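Local coordinates for possible marr-transcriptional regulator (Streptomyces coelicolor, PDB 4B8X), which is of unknown function but belongs to the MarR family of winged-helix transcriptional regulators and probably binds DNA as a dimer, at the interface of chains A and B. Sequence-based numbering; all coordinates share one arbitrary frame. Chains: chain A/B, Possible marr-transcriptional regulator.

Contact 1: the interface of chains A and B. Residues chain A 116-117, 119; chain B 6-7, 9-10.
A:Asp116 and A:Phe117, both with positive phi (about 52° and 53°), turn the short 3-10 segment 116-118 in the left-handed sense and bring it against the N-terminal helix 5-28 of chain B. A:Phe117 hides the most surface here, and the rim of its ring meets B:Met7 and B:Ile10, one helical turn apart. Ring carbon CE1 of A:Phe117 meets CG of B:Met7 at 3.6 Å; the two side chains pass each other at a slant, and the methionine chain, extended beyond CG, runs past the rim and brings methyl CE to CE1 at 3.9 Å. At the other end of the side chain, CB of A:Phe117 packs on the branch methyl CG2 of B:Ile10 at 3.9 Å. With CG1 swung away from its own nitrogen (chi1 -167°), B:Ile10 runs out to bring CD1 within 3.5 Å of the backbone O of A:Phe117. B:Ser6 sits beside the ring edge, OG 3.5 Å from CD1 of A:Phe117. Beyond the turn, methyl CD1 of A:Leu119 rests 3.7 Å from CB of B:Ala9, whose small side chain probably lets the leucine approach the helix backbone. Replacing A:Phe117 by alanine would probably open a gap beside B:Met7 and leave its thioether chain free to turn. The patch, with its symmetry twin, fastens the segment between helices 99-114 and 129-140 to the partner's first helix and so contributes to joining the two subunits.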
ATOM      1  N   ASP A 116       6.094  16.513  -7.208  1.00 14.99           N
ATOM      2  CA  ASP A 116       6.848  15.989  -6.063  1.00 14.97           C
ATOM      3  C   ASP A 116       6.323  14.673  -5.538  1.00 13.64           C
ATOM      4  O   ASP A 116       6.339  14.423  -4.349  1.00 14.77           O
ATOM      5  CB  ASP A 116       6.903  16.983  -4.893  1.00 18.69           C
ATOM      6  CG  ASP A 116       7.779  18.114  -5.166  1.00 22.52           C
ATOM      7  OD1 ASP A 116       8.982  17.893  -5.332  1.00 29.13           O
ATOM      8  OD2 ASP A 116       7.247  19.238  -5.180  1.00 26.95           O
ATOM      9  N   PHE A 117       5.844  13.826  -6.450  1.00 12.68           N
ATOM     10  CA  PHE A 117       5.333  12.509  -6.051  1.00 12.89           C
ATOM     11  C   PHE A 117       4.276  12.604  -4.942  1.00 12.99           C
ATOM     12  O   PHE A 117       4.109  11.658  -4.178  1.00 14.22           O
ATOM     13  CB  PHE A 117       6.489  11.545  -5.668  1.00 12.48           C
ATOM     14  CG  PHE A 117       7.343  11.153  -6.835  1.00 12.48           C
ATOM     15  CD1 PHE A 117       8.352  11.975  -7.305  1.00 14.15           C
ATOM     16  CD2 PHE A 117       7.103   9.943  -7.482  1.00 11.77           C
ATOM     17  CE1 PHE A 117       9.114  11.582  -8.392  1.00 16.21           C
ATOM     18  CE2 PHE A 117       7.880   9.535  -8.544  1.00 13.17           C
ATOM     19  CZ  PHE A 117       8.876  10.361  -8.996  1.00 14.09           C
ATOM     20  N   LEU A 119       4.138  14.860  -2.472  1.00 13.57           N
ATOM     21  CA  LEU A 119       4.708  15.266  -1.183  1.00 13.40           C
ATOM     22  C   LEU A 119       5.118  16.730  -1.161  1.00 13.58           C
ATOM     23  O   LEU A 119       5.800  17.154  -0.240  1.00 13.96           O
ATOM     24  CB  LEU A 119       5.920  14.376  -0.853  1.00 13.66           C
ATOM     25  CG  LEU A 119       5.529  12.931  -0.486  1.00 13.82           C
ATOM     26  CD1 LEU A 119       6.703  11.967  -0.586  1.00 16.24           C
ATOM     27  CD2 LEU A 119       4.914  12.866   0.897  1.00 15.62           C
TER
ATOM     28  N   SER B   6      11.642  13.947  -2.546  1.00 14.14           N
ATOM     29  CA  SER B   6      10.328  13.374  -2.746  1.00 13.72           C
ATOM     30  C   SER B   6      10.391  11.902  -3.161  1.00 13.61           C
ATOM     31  O   SER B   6       9.543  11.089  -2.754  1.00 13.49           O
ATOM     32  CB  SER B   6       9.524  14.211  -3.747  1.00 15.18           C
ATOM     33  OG  SER B   6      10.050  14.116  -5.043  1.00 19.78           O
ATOM     34  N   MET B   7      11.370  11.574  -3.988  1.00 14.33           N
ATOM     35  CA  MET B   7      11.561  10.202  -4.486  0.50 14.92           C
ATOM     36  C   MET B   7      11.952   9.280  -3.336  1.00 13.53           C
ATOM     37  O   MET B   7      11.436   8.173  -3.208  1.00 13.80           O
ATOM     38  CB  MET B   7      12.672  10.130  -5.555  0.50 16.17           C
ATOM     39  CG  MET B   7      12.227  10.392  -6.991  0.50 13.30           C
ATOM     40  SD  MET B   7      13.494  10.028  -8.236  0.50 17.21           S
ATOM     41  CE  MET B   7      12.791  10.895  -9.634  0.50 18.10           C
ATOM     42  N   ALA B   9      11.386   9.789  -0.144  1.00 11.59           N
ATOM     43  CA  ALA B   9      10.294   9.689   0.811  1.00 11.60           C
ATOM     44  C   ALA B   9       9.171   8.775   0.306  1.00 11.33           C
ATOM     45  O   ALA B   9       8.686   7.924   1.062  1.00 11.07           O
ATOM     46  CB  ALA B   9       9.790  11.083   1.173  1.00 12.62           C
ATOM     47  N   ILE B  10       8.737   8.929  -0.951  1.00 10.76           N
ATOM     48  CA  ILE B  10       7.660   8.064  -1.430  1.00 10.86           C
ATOM     49  C   ILE B  10       8.129   6.613  -1.461  1.00 10.95           C
ATOM     50  O   ILE B  10       7.373   5.723  -1.086  1.00 11.10           O
ATOM     51  CB  ILE B  10       7.043   8.494  -2.785  1.00 11.29           C
ATOM     52  CG1 ILE B  10       5.726   7.733  -3.025  1.00 12.12           C
ATOM     53  CG2 ILE B  10       8.026   8.349  -3.946  1.00 12.37           C
ATOM     54  CD1 ILE B  10       4.919   8.218  -4.219  1.00 12.97           C
TER

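Contact 2: the interface of chains A and B. Residues chain A 9, 12-13, 16, 133; chain B 13, 130, 134.
The carbonyl oxygen of A:Ser12 lies 2.9 Å from the backbone N of A:Ala16, as expected of a carbonyl and the amide four residues on in a helix, and methyl CD1 of B:Leu134 comes to 3.6 Å from this oxygen. This is the helical dimerisation region typical of MarR proteins: helix 5-28 of chain A packs against helix 129-140 of chain B, close to where the two copies of the first helix meet. B:Leu134 points into the angle between A:Ser12, A:Ile13 and A:Ala16. Its CD1 meets the backbone of A:Ser12, and both methyls, CD1 and CD2, reach CB of A:Ala16, CD2 at 4.1 Å. One turn back, B:Ile130 presents its branch methyl CG2, directed away from its own backbone N (chi1 to CG1 is -69°), to CG1 of A:Ile13 at 3.8 Å and to CB of A:Ala9 at 4.0 Å. The opposite flank of these two chain B residues is covered by A:Met133, from the equivalent helix of the partner. Its side chain, extended beyond CG, slants across B:Ile130 with SD of A:Met133 3.8 Å from CA of B:Ile130, then brings the methyl CE to CG of B:Leu134 at 4.0 Å. Near the two-fold axis, CG2 of B:Ile13 touches CB of A:Ala16 at 4.0 Å, a short side chain that probably allows the close approach of the two first helices.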
ATOM      1  N   ALA A   9       1.284   4.157  14.301  1.00 10.51           N
ATOM      2  CA  ALA A   9       2.308   4.177  13.254  1.00 10.22           C
ATOM      3  C   ALA A   9       1.877   3.382  12.034  1.00  9.83           C
ATOM      4  O   ALA A   9       2.020   3.842  10.908  1.00  9.70           O
ATOM      5  CB  ALA A   9       3.630   3.691  13.819  1.00 10.92           C
ATOM      6  N   SER A  12      -0.777   5.207  10.145  1.00  9.61           N
ATOM      7  CA  SER A  12      -0.210   6.326   9.446  1.00 10.57           C
ATOM      8  C   SER A  12       0.489   5.929   8.141  1.00 10.00           C
ATOM      9  O   SER A  12       0.320   6.608   7.126  1.00  9.86           O
ATOM     10  CB  SER A  12       0.816   7.063  10.330  1.00 13.41           C
ATOM     11  OG  SER A  12       0.243   7.570  11.506  1.00 16.51           O
ATOM     12  N   ILE A  13       1.282   4.857   8.195  1.00  9.35           N
ATOM     13  CA  ILE A  13       1.987   4.372   7.012  1.00  9.85           C
ATOM     14  C   ILE A  13       0.993   3.879   5.955  1.00 10.22           C
ATOM     15  O   ILE A  13       1.155   4.178   4.766  1.00 10.52           O
ATOM     16  CB  ILE A  13       2.997   3.270   7.424  1.00  9.28           C
ATOM     17  CG1 ILE A  13       4.179   3.884   8.183  1.00 10.23           C
ATOM     18  CG2 ILE A  13       3.466   2.523   6.186  1.00 11.96           C
ATOM     19  CD1 ILE A  13       4.987   2.897   8.986  1.00 11.55           C
ATOM     20  N   ALA A  16      -0.766   6.942   4.482  1.00  9.70           N
ATOM     21  CA  ALA A  16       0.117   7.716   3.632  1.00  9.63           C
ATOM     22  C   ALA A  16       0.316   7.013   2.298  1.00  9.90           C
ATOM     23  O   ALA A  16       0.319   7.654   1.239  1.00 10.16           O
ATOM     24  CB  ALA A  16       1.454   7.958   4.323  1.00 10.56           C
ATOM     25  N   MET A 133      13.341   8.094   9.120  1.00 11.89           N
ATOM     26  CA  MET A 133      12.581   7.390  10.145  1.00 12.20           C
ATOM     27  C   MET A 133      12.198   5.975   9.727  1.00 11.73           C
ATOM     28  O   MET A 133      12.073   5.085  10.583  1.00 12.74           O
ATOM     29  CB  MET A 133      11.342   8.210  10.574  1.00 13.77           C
ATOM     30  CG  MET A 133      10.139   8.179   9.639  1.00 15.71           C
ATOM     31  SD  MET A 133       8.813   9.404   9.928  1.00 16.62           S
ATOM     32  CE  MET A 133       7.679   8.677   8.759  1.00 13.89           C
TER
ATOM     33  N   ILE B  13       7.925   5.228   2.086  1.00 10.32           N
ATOM     34  CA  ILE B  13       6.550   4.971   2.529  1.00 10.16           C
ATOM     35  C   ILE B  13       6.011   3.715   1.852  1.00 10.40           C
ATOM     36  O   ILE B  13       5.383   2.876   2.506  1.00 11.24           O
ATOM     37  CB  ILE B  13       5.647   6.187   2.263  1.00 10.55           C
ATOM     38  CG1 ILE B  13       6.021   7.332   3.207  1.00 10.92           C
ATOM     39  CG2 ILE B  13       4.166   5.820   2.350  1.00 11.39           C
ATOM     40  CD1 ILE B  13       5.488   8.673   2.768  1.00 11.87           C
ATOM     41  N   ILE B 130       6.846   8.534  13.480  1.00 11.14           N
ATOM     42  CA  ILE B 130       6.151   8.132  12.270  1.00 11.33           C
ATOM     43  C   ILE B 130       4.760   8.773  12.221  1.00 10.83           C
ATOM     44  O   ILE B 130       4.364   9.395  11.232  1.00 11.31           O
ATOM     45  CB  ILE B 130       6.067   6.610  12.133  1.00 11.30           C
ATOM     46  CG1 ILE B 130       7.459   6.032  11.868  1.00 13.20           C
ATOM     47  CG2 ILE B 130       5.060   6.232  11.045  1.00 13.06           C
ATOM     48  CD1 ILE B 130       7.507   4.535  12.079  1.00 17.39           C
ATOM     49  N   LEU B 134       3.735  11.900   9.463  1.00  9.75           N
ATOM     50  CA  LEU B 134       2.780  11.627   8.395  1.00 10.21           C
ATOM     51  C   LEU B 134       1.427  12.321   8.649  1.00 10.74           C
ATOM     52  O   LEU B 134       0.557  12.339   7.781  1.00 11.38           O
ATOM     53  CB  LEU B 134       2.614  10.134   8.188  1.00 10.81           C
ATOM     54  CG  LEU B 134       3.885   9.410   7.754  1.00 11.09           C
ATOM     55  CD1 LEU B 134       3.680   7.900   7.689  1.00 12.68           C
ATOM     56  CD2 LEU B 134       4.392   9.938   6.411  1.00 12.86           C
TER

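Contact 3: the interface of chains A and B. Residues chain A 15, 18-19; chain B 61-62, 138, 141, 143.
A:Arg15 buries far more surface than any other residue of this patch, reaching from helix 5-28 to B:Asp143 at its edge and B:Met62 on one face. The chain bends at chi2 and chi3 (-66° and -60°), which turns the guanidinium edge towards the carboxylate. It grips B:Asp143 side-on as a salt bridge: NH2 donates to the syn lone pair of OD1 of B:Asp143 at 2.8 Å, and NE donates to OD2 at 2.9 Å. The two flat groups are not coplanar, their planes being 33° apart, and the NE bond reaches OD2 on its syn side but tilted from the carboxylate plane. B:Met62 covers one face of the guanidinium, CB sitting over its centre 3.6 Å from CZ. Its positive phi marks the turn after helix 54-61, in the helix-turn-helix of the winged-helix domain, so this packing links the first helix of one subunit to the presumed DNA-binding part of the other. B:Ala141 supplies the apolar flank, its CB resting 3.6 Å from CD1 of A:Ile19. Second-shell groups fix the arginine and its mate. A:Gln18 OE1 takes a bond from NH1 of A:Arg15 at 2.9 Å, in the carbonyl plane and on a lone pair, and this probably limits rotation of the guanidinium. On the anti side of OD2, somewhat out of the carboxylate plane, NE of B:Arg138 donates almost straight to this B:Asp143 oxygen at 2.9 Å, which thus accepts from arginines of both chains.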
ATOM      1  N   ARG A  15      -2.167   4.706   5.553  1.00  9.33           N
ATOM      2  CA  ARG A  15      -2.889   5.854   4.995  1.00  9.52           C
ATOM      3  C   ARG A  15      -2.003   6.661   4.074  1.00 10.02           C
ATOM      4  O   ARG A  15      -2.450   7.048   3.012  1.00 10.14           O
ATOM      5  CB  ARG A  15      -3.513   6.734   6.093  1.00 10.69           C
ATOM      6  CG  ARG A  15      -4.755   6.131   6.738  1.00 11.78           C
ATOM      7  CD  ARG A  15      -5.908   6.018   5.764  1.00 13.08           C
ATOM      8  NE  ARG A  15      -6.273   7.330   5.264  1.00 13.58           N
ATOM      9  CZ  ARG A  15      -6.543   7.640   4.001  1.00 13.27           C
ATOM     10  NH1 ARG A  15      -6.493   6.723   3.045  1.00 14.66           N
ATOM     11  NH2 ARG A  15      -6.849   8.888   3.683  1.00 13.99           N
ATOM     12  N   GLN A  18      -1.731   4.969   0.767  1.00 10.29           N
ATOM     13  CA  GLN A  18      -2.973   5.060   0.010  0.50 10.91           C
ATOM     14  C   GLN A  18      -3.137   6.420  -0.630  1.00 10.47           C
ATOM     15  O   GLN A  18      -3.514   6.538  -1.779  1.00 11.73           O
ATOM     16  CB  GLN A  18      -4.166   4.773   0.920  0.50 11.79           C
ATOM     17  CG  GLN A  18      -4.303   3.303   1.257  0.50 16.24           C
ATOM     18  CD  GLN A  18      -4.943   3.059   2.604  0.50 19.05           C
ATOM     19  OE1 GLN A  18      -5.708   3.891   3.099  0.50 18.31           O
ATOM     20  NE2 GLN A  18      -4.612   1.918   3.224  0.50 21.30           N
ATOM     21  N   ILE A  19      -2.859   7.455   0.144  1.00 10.05           N
ATOM     22  CA  ILE A  19      -3.008   8.816  -0.323  1.00 10.18           C
ATOM     23  C   ILE A  19      -2.033   9.063  -1.483  1.00 10.74           C
ATOM     24  O   ILE A  19      -2.415   9.542  -2.555  1.00 11.62           O
ATOM     25  CB  ILE A  19      -2.725   9.782   0.834  1.00 10.50           C
ATOM     26  CG1 ILE A  19      -3.833   9.701   1.903  1.00 10.94           C
ATOM     27  CG2 ILE A  19      -2.580  11.202   0.319  1.00 12.44           C
ATOM     28  CD1 ILE A  19      -3.416  10.293   3.241  1.00 12.07           C
TER
ATOM     29  N   LEU B  61     -13.187   4.540   7.253  1.00 24.95           N
ATOM     30  CA  LEU B  61     -11.932   3.874   6.871  1.00 23.70           C
ATOM     31  C   LEU B  61     -11.179   4.623   5.764  1.00 21.17           C
ATOM     32  O   LEU B  61     -10.027   4.277   5.450  1.00 27.47           O
ATOM     33  CB  LEU B  61     -12.197   2.431   6.391  1.00 25.14           C
ATOM     34  CG  LEU B  61     -12.872   1.471   7.368  1.00 28.59           C
ATOM     35  CD1 LEU B  61     -13.240   0.169   6.672  1.00 33.00           C
ATOM     36  CD2 LEU B  61     -11.940   1.220   8.540  1.00 32.80           C
ATOM     37  N   MET B  62     -11.820   5.629   5.173  1.00 21.60           N
ATOM     38  CA  MET B  62     -11.268   6.377   4.046  0.50 20.83           C
ATOM     39  C   MET B  62     -10.936   5.410   2.897  1.00 20.40           C
ATOM     40  O   MET B  62      -9.837   5.450   2.321  1.00 25.76           O
ATOM     41  CB  MET B  62     -10.043   7.221   4.467  0.50 22.91           C
ATOM     42  CG  MET B  62     -10.213   8.086   5.720  0.50 25.37           C
ATOM     43  SD  MET B  62     -11.277   9.545   5.575  0.50 30.09           S
ATOM     44  CE  MET B  62     -10.243  10.662   4.622  0.50 18.28           C
ATOM     45  N   ARG B 138      -2.132  13.279   6.130  1.00 11.79           N
ATOM     46  CA  ARG B 138      -3.444  12.750   6.463  1.00 11.58           C
ATOM     47  C   ARG B 138      -4.498  13.843   6.735  1.00 11.32           C
ATOM     48  O   ARG B 138      -5.665  13.707   6.367  1.00 12.31           O
ATOM     49  CB  ARG B 138      -3.304  11.797   7.639  1.00 11.70           C
ATOM     50  CG  ARG B 138      -2.527  10.535   7.282  1.00 12.31           C
ATOM     51  CD  ARG B 138      -2.389   9.625   8.485  1.00 12.51           C
ATOM     52  NE  ARG B 138      -3.711   9.173   8.895  1.00 13.89           N
ATOM     53  CZ  ARG B 138      -3.979   8.669  10.087  1.00 14.96           C
ATOM     54  NH1 ARG B 138      -3.013   8.604  11.000  1.00 17.55           N
ATOM     55  NH2 ARG B 138      -5.200   8.257  10.361  1.00 19.47           N
ATOM     56  N   ALA B 141      -5.885  14.984   3.559  1.00 12.53           N
ATOM     57  CA  ALA B 141      -6.770  13.998   2.985  1.00 13.28           C
ATOM     58  C   ALA B 141      -8.122  13.908   3.686  1.00 13.82           C
ATOM     59  O   ALA B 141      -8.973  13.144   3.250  1.00 16.27           O
ATOM     60  CB  ALA B 141      -6.099  12.630   2.991  1.00 14.50           C
ATOM     61  N   ASP B 143      -8.507  12.990   7.035  1.00 13.79           N
ATOM     62  CA  ASP B 143      -8.555  11.903   8.017  1.00 13.55           C
ATOM     63  C   ASP B 143      -8.950  12.382   9.416  1.00 15.29           C
ATOM     64  O   ASP B 143      -9.375  11.584  10.243  1.00 18.08           O
ATOM     65  CB  ASP B 143      -7.215  11.165   8.136  1.00 12.71           C
ATOM     66  CG  ASP B 143      -6.859  10.321   6.935  1.00 13.67           C
ATOM     67  OD1 ASP B 143      -7.403  10.506   5.845  1.00 16.31           O
ATOM     68  OD2 ASP B 143      -5.923   9.516   7.097  1.00 15.09           O
TER

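Contact 2 is nearer to each of the others than they are to each other: its C-alpha centre is about 13 Å from that of contact 1 and 11 Å from that of contact 3, while contacts 1 and 3 are about 17 Å apart. Helix 5-28 runs through all three, given by chain B in contact 1, by both chains in contact 2 and by chain A in contact 3; helix 129-140 joins contacts 2 and 3. The largely apolar contacts 1 and 2 are flanked by the charged cluster of contact 3. Since the two-fold repeats each patch, the dimer links its helical junction to both winged-helix domains, and may thereby influence their relative placement.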